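Long-range contacts in pumilio homology domain family member 4 (Saccharomyces cerevisiae, PDB 3BWT), which binds single-stranded mRNA through a domain of eight Pumilio repeats, present here, and takes part in the regulation of gene expression: residues 52-56 against 86-90; 80-84 against 111-116; 157-161 against 191-195; 233-237 against 261-266; 310-314 against 327-331. One frame throughout, in Å; residues are numbered along the deposited sequence.

From the N terminus, interaction 1 closes a loop of 29 residues, joining helix 51-55 of Pumilio repeat 2 to helix 87-92 of repeat 3. Before it closes, interaction 2 opens at 80-84, joining helix 73-83 to helix 110-120, so the two cross; they touch, Ser83 lying against Val52, Met55 and Ile90. Interaction 3 links repeats 5 and 6 near the middle of the superhelix, and interaction 4 joins two helices of repeat 7. Interaction 5 closes a loop of 12 residues, tying the end of helix 300-310 and the residues after it to helix 322-328 and the turn that follows. None is nested; after the crossed pair all follow in series, with interactions 1 and 5 centred 59 Å apart.

Interaction 1 (52-56 against 86-90); sequences VELMT and HFVEI
Ile90, Val52 and Thr56 carry most of this contact, in which the end of helix 51-55 meets the beginning of helix 87-92. Residues 52-55 are helical, and Thr56 is the first to leave helical backbone angles (phi/psi -98/17°). His86 occupies the N-cap position of the other helix, and Ile90 N bonds back to His86 O at 3.0 Å. The closest backbone approach is Thr56 CA to Ile90 CA, 6.0 Å. Ile90, rotamer m with chi2 t, sends its CG1 to within 3.9 Å of Val52 CG1, while its CD1 lies 3.7 Å from Met55 SD. Such packing of the short first helices of consecutive repeats, here Pumilio 2 and 3, is how a PUF domain stacks its three-helix units into a curved superhelix. Beta-branched Val52, chi1 t, gives two methyls close to the backbone: CG2 comes closest to His86 (ND1, 3.7 Å), and CG1 lies among Ile90, Glu89 OE1 (3.9 Å) and the base of His86. Thr56 takes rotamer p, so that its OG1 donates to Val52 O at 3.0 Å within its own segment and its methyl CG2 is turned to Ile90 CA, 3.8 Å away. A threonine thus satisfies its hydroxyl locally and offers carbon to the neighbour. Deeper in, Met55 also touches Ala99 and Leu103 of helix 96-106, and Ile90 rests on Leu100 of that helix.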
# COMPACT_ATOMS: atom_id res chain seq x y z
N VAL A 52 -4.80 -24.29 -12.12
CA VAL A 52 -4.47 -24.01 -10.73
C VAL A 52 -3.05 -24.47 -10.42
O VAL A 52 -2.25 -23.77 -9.78
CB VAL A 52 -5.43 -24.68 -9.74
CG1 VAL A 52 -5.14 -24.21 -8.32
CG2 VAL A 52 -6.86 -24.38 -10.09
N GLU A 53 -2.70 -25.63 -10.91
CA GLU A 53 -1.42 -26.16 -10.62
C GLU A 53 -0.31 -25.54 -11.38
O GLU A 53 0.78 -25.50 -10.92
CB GLU A 53 -1.44 -27.66 -10.67
CG GLU A 53 -0.22 -28.36 -10.33
CD GLU A 53 -0.41 -29.80 -10.38
OE1 GLU A 53 -1.50 -30.22 -10.68
OE2 GLU A 53 0.52 -30.52 -10.15
N LEU A 54 -0.60 -25.00 -12.53
CA LEU A 54 0.38 -24.24 -13.28
C LEU A 54 0.48 -22.81 -12.79
O LEU A 54 1.51 -22.17 -12.96
CB LEU A 54 0.06 -24.25 -14.78
CG LEU A 54 0.01 -25.63 -15.41
CD1 LEU A 54 -0.25 -25.53 -16.89
CD2 LEU A 54 1.30 -26.37 -15.13
N MET A 55 -0.58 -22.31 -12.17
CA MET A 55 -0.61 -20.95 -11.64
C MET A 55 0.27 -20.83 -10.42
O MET A 55 0.89 -19.79 -10.19
CB MET A 55 -2.03 -20.55 -11.26
CG MET A 55 -2.83 -19.92 -12.38
SD MET A 55 -4.41 -19.28 -11.79
CE MET A 55 -4.89 -18.24 -13.17
N THR A 56 0.29 -21.89 -9.62
CA THR A 56 1.02 -21.89 -8.37
C THR A 56 2.38 -22.55 -8.56
O THR A 56 3.05 -22.94 -7.60
CB THR A 56 0.22 -22.61 -7.27
OG1 THR A 56 -0.13 -23.92 -7.71
CG2 THR A 56 -1.04 -21.86 -6.97
N HIS A 86 -10.48 -21.79 -6.43
CA HIS A 86 -9.21 -22.04 -5.76
C HIS A 86 -8.42 -20.76 -5.57
O HIS A 86 -7.20 -20.78 -5.43
CB HIS A 86 -8.42 -23.06 -6.56
CG HIS A 86 -9.14 -24.34 -6.74
ND1 HIS A 86 -9.83 -24.65 -7.90
CD2 HIS A 86 -9.33 -25.39 -5.90
CE1 HIS A 86 -10.38 -25.84 -7.77
NE2 HIS A 86 -10.09 -26.31 -6.57
N PHE A 87 -9.12 -19.64 -5.56
CA PHE A 87 -8.47 -18.35 -5.49
C PHE A 87 -7.66 -18.16 -4.22
O PHE A 87 -6.60 -17.56 -4.25
CB PHE A 87 -9.49 -17.23 -5.67
CG PHE A 87 -9.73 -16.86 -7.09
CD1 PHE A 87 -9.11 -17.57 -8.11
CD2 PHE A 87 -10.58 -15.83 -7.43
CE1 PHE A 87 -9.32 -17.25 -9.43
CE2 PHE A 87 -10.81 -15.50 -8.74
CZ PHE A 87 -10.18 -16.21 -9.76
N VAL A 88 -8.15 -18.70 -3.10
CA VAL A 88 -7.42 -18.58 -1.84
C VAL A 88 -6.08 -19.31 -1.94
O VAL A 88 -5.03 -18.76 -1.61
CB VAL A 88 -8.22 -19.14 -0.64
CG1 VAL A 88 -7.32 -19.35 0.55
CG2 VAL A 88 -9.36 -18.20 -0.27
N GLU A 89 -6.13 -20.55 -2.39
CA GLU A 89 -4.93 -21.33 -2.56
C GLU A 89 -3.95 -20.60 -3.47
O GLU A 89 -2.76 -20.55 -3.19
CB GLU A 89 -5.28 -22.69 -3.17
CG GLU A 89 -4.06 -23.54 -3.49
CD GLU A 89 -4.39 -24.72 -4.36
OE1 GLU A 89 -5.60 -25.06 -4.51
OE2 GLU A 89 -3.44 -25.30 -4.90
N ILE A 90 -4.46 -20.05 -4.56
CA ILE A 90 -3.63 -19.39 -5.56
C ILE A 90 -3.05 -18.09 -5.02
O ILE A 90 -1.89 -17.78 -5.26
CB ILE A 90 -4.42 -19.11 -6.85
CG1 ILE A 90 -5.01 -20.41 -7.40
CG2 ILE A 90 -3.55 -18.44 -7.88
CD1 ILE A 90 -5.94 -20.21 -8.56

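Interaction 2 (80-84 against 111-116); sequences TKISS and EEAQIV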
# COMPACT_ATOMS: atom_id res chain seq x y z
N THR A 80 -10.88 -18.58 -16.00
CA THR A 80 -11.37 -17.93 -14.79
C THR A 80 -12.31 -18.86 -14.04
O THR A 80 -12.22 -18.97 -12.82
CB THR A 80 -12.13 -16.58 -15.08
OG1 THR A 80 -11.32 -15.70 -15.86
CG2 THR A 80 -12.50 -15.89 -13.77
N LYS A 81 -13.21 -19.53 -14.76
CA LYS A 81 -14.19 -20.39 -14.09
C LYS A 81 -13.55 -21.58 -13.39
O LYS A 81 -13.98 -21.97 -12.31
CB LYS A 81 -15.28 -20.86 -15.06
CG LYS A 81 -16.28 -19.76 -15.44
CD LYS A 81 -17.35 -20.26 -16.41
CE LYS A 81 -18.37 -19.16 -16.75
NZ LYS A 81 -19.50 -19.68 -17.58
N ILE A 82 -12.51 -22.14 -14.00
CA ILE A 82 -11.84 -23.31 -13.46
C ILE A 82 -11.03 -22.95 -12.23
O ILE A 82 -11.01 -23.69 -11.23
CB ILE A 82 -10.90 -23.95 -14.52
CG1 ILE A 82 -11.73 -24.68 -15.59
CG2 ILE A 82 -9.89 -24.89 -13.87
CD1 ILE A 82 -10.89 -25.31 -16.70
N SER A 83 -10.35 -21.80 -12.29
CA SER A 83 -9.48 -21.40 -11.20
C SER A 83 -10.22 -20.75 -10.03
O SER A 83 -9.77 -20.83 -8.90
CB SER A 83 -8.36 -20.49 -11.70
OG SER A 83 -8.87 -19.36 -12.37
N SER A 84 -11.38 -20.14 -10.31
CA SER A 84 -12.07 -19.31 -9.32
C SER A 84 -12.34 -19.95 -7.96
O SER A 84 -12.26 -19.28 -6.94
CB SER A 84 -13.36 -18.71 -9.90
OG SER A 84 -14.28 -19.72 -10.27
N GLU A 111 -19.05 -10.13 -16.61
CA GLU A 111 -19.30 -11.47 -16.12
C GLU A 111 -18.02 -12.00 -15.46
O GLU A 111 -18.07 -12.70 -14.44
CB GLU A 111 -19.72 -12.38 -17.27
CG GLU A 111 -19.20 -13.81 -17.18
CD GLU A 111 -19.63 -14.65 -18.36
OE1 GLU A 111 -19.70 -14.10 -19.49
OE2 GLU A 111 -19.90 -15.86 -18.16
N GLU A 112 -16.89 -11.66 -16.07
CA GLU A 112 -15.58 -12.02 -15.56
C GLU A 112 -15.32 -11.36 -14.22
O GLU A 112 -14.67 -11.94 -13.36
CB GLU A 112 -14.50 -11.57 -16.54
CG GLU A 112 -14.16 -12.58 -17.62
CD GLU A 112 -13.24 -11.98 -18.67
OE1 GLU A 112 -13.64 -11.02 -19.36
OE2 GLU A 112 -12.11 -12.49 -18.80
N ALA A 113 -15.80 -10.13 -14.07
CA ALA A 113 -15.57 -9.37 -12.85
C ALA A 113 -16.46 -9.90 -11.74
O ALA A 113 -16.05 -9.96 -10.58
CB ALA A 113 -15.82 -7.90 -13.07
N GLN A 114 -17.68 -10.27 -12.09
CA GLN A 114 -18.59 -10.83 -11.11
C GLN A 114 -18.08 -12.16 -10.58
O GLN A 114 -18.17 -12.42 -9.38
CB GLN A 114 -20.01 -10.95 -11.66
CG GLN A 114 -20.79 -9.67 -11.55
CD GLN A 114 -20.53 -8.96 -10.23
OE1 GLN A 114 -20.14 -7.79 -10.21
NE2 GLN A 114 -20.72 -9.67 -9.12
N ILE A 115 -17.53 -12.99 -11.46
CA ILE A 115 -16.92 -14.24 -11.03
C ILE A 115 -15.74 -14.00 -10.08
O ILE A 115 -15.52 -14.76 -9.13
CB ILE A 115 -16.46 -15.10 -12.24
CG1 ILE A 115 -17.68 -15.68 -12.97
CG2 ILE A 115 -15.53 -16.22 -11.79
CD1 ILE A 115 -17.33 -16.41 -14.25
N VAL A 116 -14.97 -12.95 -10.33
CA VAL A 116 -13.84 -12.65 -9.48
C VAL A 116 -14.29 -12.12 -8.12
O VAL A 116 -13.87 -12.64 -7.09
CB VAL A 116 -12.82 -11.70 -10.15
CG1 VAL A 116 -11.87 -11.12 -9.12
CG2 VAL A 116 -12.05 -12.45 -11.23
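Ile115 is the side chain that fills the gap between these two helices, with 76 Å² covered by residues 80-84. In its m, t conformation it is extended, so that its CG2 meets Thr80 CG2 at 3.6 Å and Ser84 CB at 3.8 Å while its CD1 reaches Lys81 CG at 3.7 Å. Thr80 adopts rotamer m, which aims its methyl across the contact; its hydroxyl is satisfied by the carbonyl of Arg76 one helical turn earlier. A threonine can therefore sit in this buried position without leaving its polar group idle. Ser84, rotamer p, folds OG back to Lys81 O at 3.1 Å and presents its small CB to Ile115. Lys81 begins with chi1 m and is then t throughout, an extended chain whose methylenes lie along Ile115 and whose NZ ends 3.9 Å from Glu111 OE2, a long salt bridge at the solvent-facing edge, between two exposed residues. Glu112 is turned to other partners: OE2 forms a salt bridge with Arg76 and OE1 accepts from Thr109 and Lys108. In register, Thr80 faces Glu112 (CA to CA 7.3 Å) and Ser84 faces Val116 (CA to CA 6.9 Å). In this all-helical PUF domain, helix 73-83 thus packs on helix 110-120 of the next repeat, with Leu103 of helix 96-106 touching Thr80, Ser83 and Val116 behind them.

Interaction 3 (157-161 against 191-195); sequences SDSCI and KLLAL
Cys160 SG forms the apolar centre of this joint between Pumilio repeats 5 and 6 in the PUF superhelix, lying 3.6 Å from Leu192 CD2 and 4.2 Å from Leu195 CD1. Its chi1 is t and its CA-to-CB bond points toward residues 191-195; a small, polarizable thiol fits the space between two larger leucines. Both leucines take chi1 m and chi2 t, and Leu195 CD1 also comes within 4.2 Å of Ile161 CB, the next residue of helix 160-164. Ile161 has chi1 t and chi2 p. The backbone of the first segment turns between two helices: Ser157 and Asp158 belong to the weakly bonded end of helix 146-158, Ser159 leaves helical angles at phi/psi -126/41°, and Cys160 starts helix 160-164. Opposite, helix 182-193 is running out, and Leu195, at the N-cap position of the next helix, bonds N to Leu192 O at 2.8 Å. Matching CA atoms lie 7.1 Å apart for Ser157 and Lys191, and 7.3 Å apart both for Cys160 and Leu192 and for Ile161 and Leu195. Outward, Lys191 (chi1 m, chi2 -147°, chi3 and chi4 t) has CB 4.2 Å from Cys160 SG; its nearly extended chain is long enough to carry the ammonium to Ser157. Asp158 OD1 is 4.4 Å from Lys191 NZ, beyond a salt bridge, whereas Lys191 NZ donates a hydrogen bond to Ser157 O at 3.2 Å.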
# COMPACT_ATOMS: atom_id res chain seq x y z
N SER A 157 -14.58 -2.16 6.35
CA SER A 157 -15.44 -1.47 7.29
C SER A 157 -15.68 -2.28 8.57
O SER A 157 -15.85 -1.72 9.64
CB SER A 157 -16.78 -1.13 6.63
OG SER A 157 -16.62 -0.18 5.59
N ASP A 158 -15.68 -3.60 8.44
CA ASP A 158 -16.04 -4.46 9.57
C ASP A 158 -14.84 -5.01 10.36
O ASP A 158 -15.00 -5.46 11.50
CB ASP A 158 -16.94 -5.60 9.08
CG ASP A 158 -18.25 -5.10 8.50
OD1 ASP A 158 -18.63 -3.94 8.82
OD2 ASP A 158 -18.89 -5.85 7.74
N SER A 159 -13.65 -4.98 9.76
CA SER A 159 -12.44 -5.42 10.46
C SER A 159 -11.40 -4.32 10.40
O SER A 159 -10.22 -4.57 10.21
CB SER A 159 -11.90 -6.71 9.84
OG SER A 159 -12.94 -7.62 9.52
N CYS A 160 -11.85 -3.08 10.58
CA CYS A 160 -11.04 -1.92 10.28
C CYS A 160 -9.77 -1.82 11.09
O CYS A 160 -8.68 -1.58 10.56
CB CYS A 160 -11.85 -0.64 10.47
SG CYS A 160 -11.08 0.81 9.71
N ILE A 161 -9.91 -1.97 12.40
CA ILE A 161 -8.80 -1.78 13.30
C ILE A 161 -7.67 -2.76 12.98
O ILE A 161 -6.53 -2.36 12.76
CB ILE A 161 -9.26 -1.87 14.79
CG1 ILE A 161 -8.08 -1.66 15.74
CG2 ILE A 161 -10.00 -3.17 15.05
CD1 ILE A 161 -7.45 -0.30 15.56
N LYS A 191 -14.53 5.86 9.60
CA LYS A 191 -14.18 4.74 10.48
C LYS A 191 -12.76 4.88 11.04
O LYS A 191 -12.53 4.73 12.25
CB LYS A 191 -14.34 3.42 9.74
CG LYS A 191 -15.72 3.24 9.13
CD LYS A 191 -16.16 1.79 9.13
CE LYS A 191 -17.65 1.67 8.85
NZ LYS A 191 -18.22 0.43 9.48
N LEU A 192 -11.82 5.18 10.15
CA LEU A 192 -10.43 5.40 10.54
C LEU A 192 -10.29 6.53 11.56
O LEU A 192 -9.50 6.44 12.50
CB LEU A 192 -9.58 5.70 9.31
CG LEU A 192 -9.53 4.58 8.27
CD1 LEU A 192 -8.88 5.07 7.00
CD2 LEU A 192 -8.79 3.38 8.83
N LEU A 193 -11.06 7.60 11.35
CA LEU A 193 -10.99 8.79 12.20
C LEU A 193 -11.50 8.49 13.61
O LEU A 193 -11.03 9.05 14.59
CB LEU A 193 -11.80 9.93 11.58
CG LEU A 193 -11.65 11.30 12.24
CD1 LEU A 193 -10.29 11.92 11.92
CD2 LEU A 193 -12.80 12.21 11.79
N ALA A 194 -12.47 7.59 13.69
CA ALA A 194 -12.93 7.11 14.98
C ALA A 194 -11.84 6.31 15.70
O ALA A 194 -11.97 6.01 16.89
CB ALA A 194 -14.17 6.25 14.79
N LEU A 195 -10.76 5.99 15.00
CA LEU A 195 -9.71 5.14 15.57
C LEU A 195 -8.35 5.83 15.53
O LEU A 195 -7.32 5.18 15.74
CB LEU A 195 -9.62 3.82 14.81
CG LEU A 195 -10.85 2.90 14.83
CD1 LEU A 195 -10.79 1.84 13.72
CD2 LEU A 195 -11.01 2.28 16.20

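Interaction 4 (233-237 against 261-266); sequences KPRAI and PMILEI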
# COMPACT_ATOMS: atom_id res chain seq x y z
N LYS A 233 -3.56 17.35 17.93
CA LYS A 233 -2.84 18.54 18.35
C LYS A 233 -2.68 18.64 19.88
O LYS A 233 -1.61 18.95 20.37
CB LYS A 233 -3.47 19.82 17.79
CG LYS A 233 -2.65 21.07 18.02
CD LYS A 233 -2.97 22.17 17.01
CE LYS A 233 -4.40 22.70 17.15
NZ LYS A 233 -4.52 23.72 18.23
N PRO A 234 -3.77 18.38 20.62
CA PRO A 234 -3.72 18.44 22.09
C PRO A 234 -2.71 17.49 22.73
O PRO A 234 -2.56 17.47 23.96
CB PRO A 234 -5.14 18.05 22.49
CG PRO A 234 -5.98 18.48 21.34
CD PRO A 234 -5.15 18.21 20.13
N ARG A 235 -2.01 16.71 21.92
CA ARG A 235 -1.06 15.75 22.45
C ARG A 235 0.25 15.89 21.70
O ARG A 235 1.09 14.98 21.70
CB ARG A 235 -1.62 14.32 22.32
CG ARG A 235 -3.10 14.22 22.70
CD ARG A 235 -3.48 12.86 23.26
NE ARG A 235 -3.82 11.89 22.23
CZ ARG A 235 -3.23 10.70 22.10
NH1 ARG A 235 -2.28 10.33 22.95
NH2 ARG A 235 -3.61 9.88 21.12
N ALA A 236 0.43 17.05 21.09
CA ALA A 236 1.56 17.30 20.21
C ALA A 236 2.89 16.83 20.79
O ALA A 236 3.67 16.15 20.11
CB ALA A 236 1.63 18.78 19.84
N ILE A 237 3.15 17.20 22.03
CA ILE A 237 4.40 16.80 22.69
C ILE A 237 4.41 15.31 22.95
O ILE A 237 5.39 14.63 22.65
CB ILE A 237 4.59 17.51 24.04
CG1 ILE A 237 4.67 19.03 23.85
CG2 ILE A 237 5.85 16.98 24.72
CD1 ILE A 237 5.96 19.50 23.18
N PRO A 261 -0.42 25.78 13.16
CA PRO A 261 -1.16 25.41 14.37
C PRO A 261 -0.39 24.40 15.25
O PRO A 261 -0.37 24.53 16.48
CB PRO A 261 -2.41 24.75 13.81
CG PRO A 261 -2.63 25.43 12.50
CD PRO A 261 -1.25 25.72 11.95
N MET A 262 0.23 23.42 14.61
CA MET A 262 0.99 22.40 15.33
C MET A 262 2.23 22.99 15.99
O MET A 262 2.50 22.73 17.17
CB MET A 262 1.39 21.24 14.40
CG MET A 262 2.09 20.07 15.11
SD MET A 262 1.10 19.23 16.38
CE MET A 262 -0.16 18.46 15.37
N ILE A 263 2.99 23.77 15.22
CA ILE A 263 4.16 24.45 15.75
C ILE A 263 3.76 25.32 16.93
O ILE A 263 4.48 25.41 17.92
CB ILE A 263 4.83 25.30 14.66
CG1 ILE A 263 5.41 24.40 13.56
CG2 ILE A 263 5.92 26.19 15.25
CD1 ILE A 263 6.03 25.15 12.40
N LEU A 264 2.59 25.93 16.81
CA LEU A 264 2.04 26.77 17.87
C LEU A 264 1.77 25.99 19.15
O LEU A 264 2.10 26.46 20.24
CB LEU A 264 0.75 27.42 17.40
CG LEU A 264 0.87 28.87 16.96
CD1 LEU A 264 -0.44 29.32 16.34
CD2 LEU A 264 1.24 29.73 18.16
N GLU A 265 1.15 24.83 19.01
CA GLU A 265 0.86 23.97 20.15
C GLU A 265 2.15 23.60 20.87
O GLU A 265 2.26 23.72 22.09
CB GLU A 265 0.15 22.70 19.69
CG GLU A 265 -0.45 21.90 20.83
CD GLU A 265 -1.63 22.61 21.46
OE1 GLU A 265 -2.13 23.57 20.83
OE2 GLU A 265 -2.05 22.21 22.56
N ILE A 266 3.12 23.16 20.09
CA ILE A 266 4.45 22.84 20.61
C ILE A 266 5.06 24.04 21.35
O ILE A 266 5.63 23.89 22.43
CB ILE A 266 5.38 22.33 19.49
CG1 ILE A 266 4.92 20.95 19.02
CG2 ILE A 266 6.83 22.31 19.94
CD1 ILE A 266 5.64 20.41 17.82
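Within Pumilio repeat 7 of this PUF domain, the start of the short helix 236-240 and the turn before it pack against the long helix 256-279. The smallest side chain lies at the centre: Ala236 CB, pointing toward the helix, is a low bump set among three larger residues, 3.5 Å from Met262 SD, 3.9 Å from Glu265 CG and 4.0 Å from Ile266 CG1. Alanine suits this place because the backbones come close, with Ala236 CA 6.3 Å from Ile266 CA and Lys233 CA 6.2 Å from Met262 CA. Met262 bends, with chi2 and chi3 both p, so that its CE curls up to 4.0 Å from Lys233 CA while the sulfur rests on the alanine; its flexible chain also touches Ile249, Ile252 and Leu253 of helix 245-253. Beyond Ala236, Ile237 CD1 lies more loosely against Ile266 CG2, 4.4 Å away, and both isoleucines meet Leu278. Lys233 has the most surface covered, 97 Å². Its aliphatic part arches over the start of the segment 261-266, with CD 3.6 Å from Pro261 O and 4.1 Å from Pro261 CB, before folding toward Glu265 through chi3 and chi4 p. Glu265 fills the hollow beneath that arch: its CG sits 3.2 Å from Lys233 O, and its OE2 accepts from Asn269. Its other oxygen, OE1, makes a salt bridge to Lys233 NZ at 3.5 Å.

Interaction 5 (310-314 against 327-331); sequences VAPLL and IIGML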
# COMPACT_ATOMS: atom_id res chain seq x y z
N VAL A 310 15.07 27.23 22.41
CA VAL A 310 16.02 26.16 22.13
C VAL A 310 17.47 26.52 22.47
O VAL A 310 18.19 25.71 23.06
CB VAL A 310 15.97 25.73 20.66
CG1 VAL A 310 17.12 24.79 20.34
CG2 VAL A 310 14.62 25.09 20.32
N ALA A 311 17.89 27.72 22.09
CA ALA A 311 19.31 28.10 22.20
C ALA A 311 19.89 28.10 23.63
O ALA A 311 21.07 27.75 23.82
CB ALA A 311 19.57 29.44 21.50
N PRO A 312 19.07 28.49 24.63
CA PRO A 312 19.51 28.42 26.03
C PRO A 312 19.79 26.98 26.46
O PRO A 312 20.55 26.75 27.41
CB PRO A 312 18.30 28.97 26.80
CG PRO A 312 17.58 29.81 25.83
CD PRO A 312 17.77 29.17 24.49
N LEU A 313 19.18 26.03 25.78
CA LEU A 313 19.28 24.63 26.17
C LEU A 313 20.50 23.97 25.57
O LEU A 313 20.98 22.96 26.07
CB LEU A 313 18.01 23.87 25.78
CG LEU A 313 16.81 24.26 26.64
CD1 LEU A 313 15.47 23.91 25.99
CD2 LEU A 313 16.96 23.61 28.01
N LEU A 314 21.02 24.56 24.50
CA LEU A 314 22.16 23.98 23.80
C LEU A 314 23.49 24.37 24.42
O LEU A 314 24.26 25.13 23.83
CB LEU A 314 22.12 24.33 22.31
CG LEU A 314 20.98 23.65 21.56
CD1 LEU A 314 20.90 24.15 20.13
CD2 LEU A 314 21.16 22.15 21.58
N ILE A 327 20.41 20.11 16.08
CA ILE A 327 19.57 21.27 16.36
C ILE A 327 20.36 22.57 16.26
O ILE A 327 19.83 23.59 15.84
CB ILE A 327 18.95 21.17 17.76
CG1 ILE A 327 18.15 19.87 17.90
CG2 ILE A 327 18.08 22.37 18.03
CD1 ILE A 327 17.00 19.74 16.92
N ILE A 328 21.62 22.51 16.67
CA ILE A 328 22.51 23.66 16.55
C ILE A 328 22.55 24.12 15.09
O ILE A 328 22.68 25.32 14.80
CB ILE A 328 23.93 23.29 17.03
CG1 ILE A 328 23.92 22.99 18.53
CG2 ILE A 328 24.91 24.40 16.73
CD1 ILE A 328 25.25 22.51 19.08
N GLY A 329 22.41 23.16 14.19
CA GLY A 329 22.47 23.43 12.77
C GLY A 329 21.25 24.17 12.27
O GLY A 329 21.28 24.79 11.21
N MET A 330 20.17 24.11 13.04
CA MET A 330 18.91 24.69 12.62
C MET A 330 18.71 26.07 13.21
O MET A 330 17.66 26.69 13.02
CB MET A 330 17.74 23.79 13.04
CG MET A 330 17.94 22.30 12.74
SD MET A 330 18.16 21.95 10.99
CE MET A 330 16.84 22.96 10.29
N LEU A 331 19.73 26.57 13.90
CA LEU A 331 19.52 27.68 14.83
C LEU A 331 19.60 29.12 14.33
O LEU A 331 18.85 29.97 14.80
CB LEU A 331 20.40 27.52 16.07
CG LEU A 331 19.63 26.84 17.20
CD1 LEU A 331 20.33 27.08 18.52
CD2 LEU A 331 18.20 27.37 17.23
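Val310, the last residue of helix 300-310, opens the contact with chi1 t, placing CG1 3.5 Å from Ile327 CG2 and 4.2 Å from Leu331 CD2. A short beta-branched chain keeps its methyls near the backbone, where CG1 can touch both residues. Ala311 follows at the edge, its CB lying 3.9 Å from Leu331 CD1; a methyl fits this partly exposed edge, touching Leu331 without filling more space. The chain then continues through helical backbone angles without regular bonding, although Leu313 N still reaches Val310 O at 2.9 Å, and Leu313 turns to Gln276 and Leu279 of helix 256-279. This is the C-terminal end of the PUF domain, where the chain beyond helix 300-310 folds back so that helix 322-328 and the turn after it cover that helix. Leu314, whose psi of 70° takes it out of helical conformation, is the most covered residue, with 68 Å² in contact. In its m, t rotamer it points CD1 at three partners at once: Leu331 CD1 at 3.4 Å, Ile328 CG1 at 3.6 Å and Ile327 CG2 at 3.9 Å. A long, branched aliphatic chain is well matched to this cluster, since a type I turn from Ile328 to Leu331 brings Leu331 back beside the two isoleucines. Leu279 of helix 256-279 touches both Leu314 and Ile327, and the carbonyl of Leu314 accepts a hydrogen bond from Arg319.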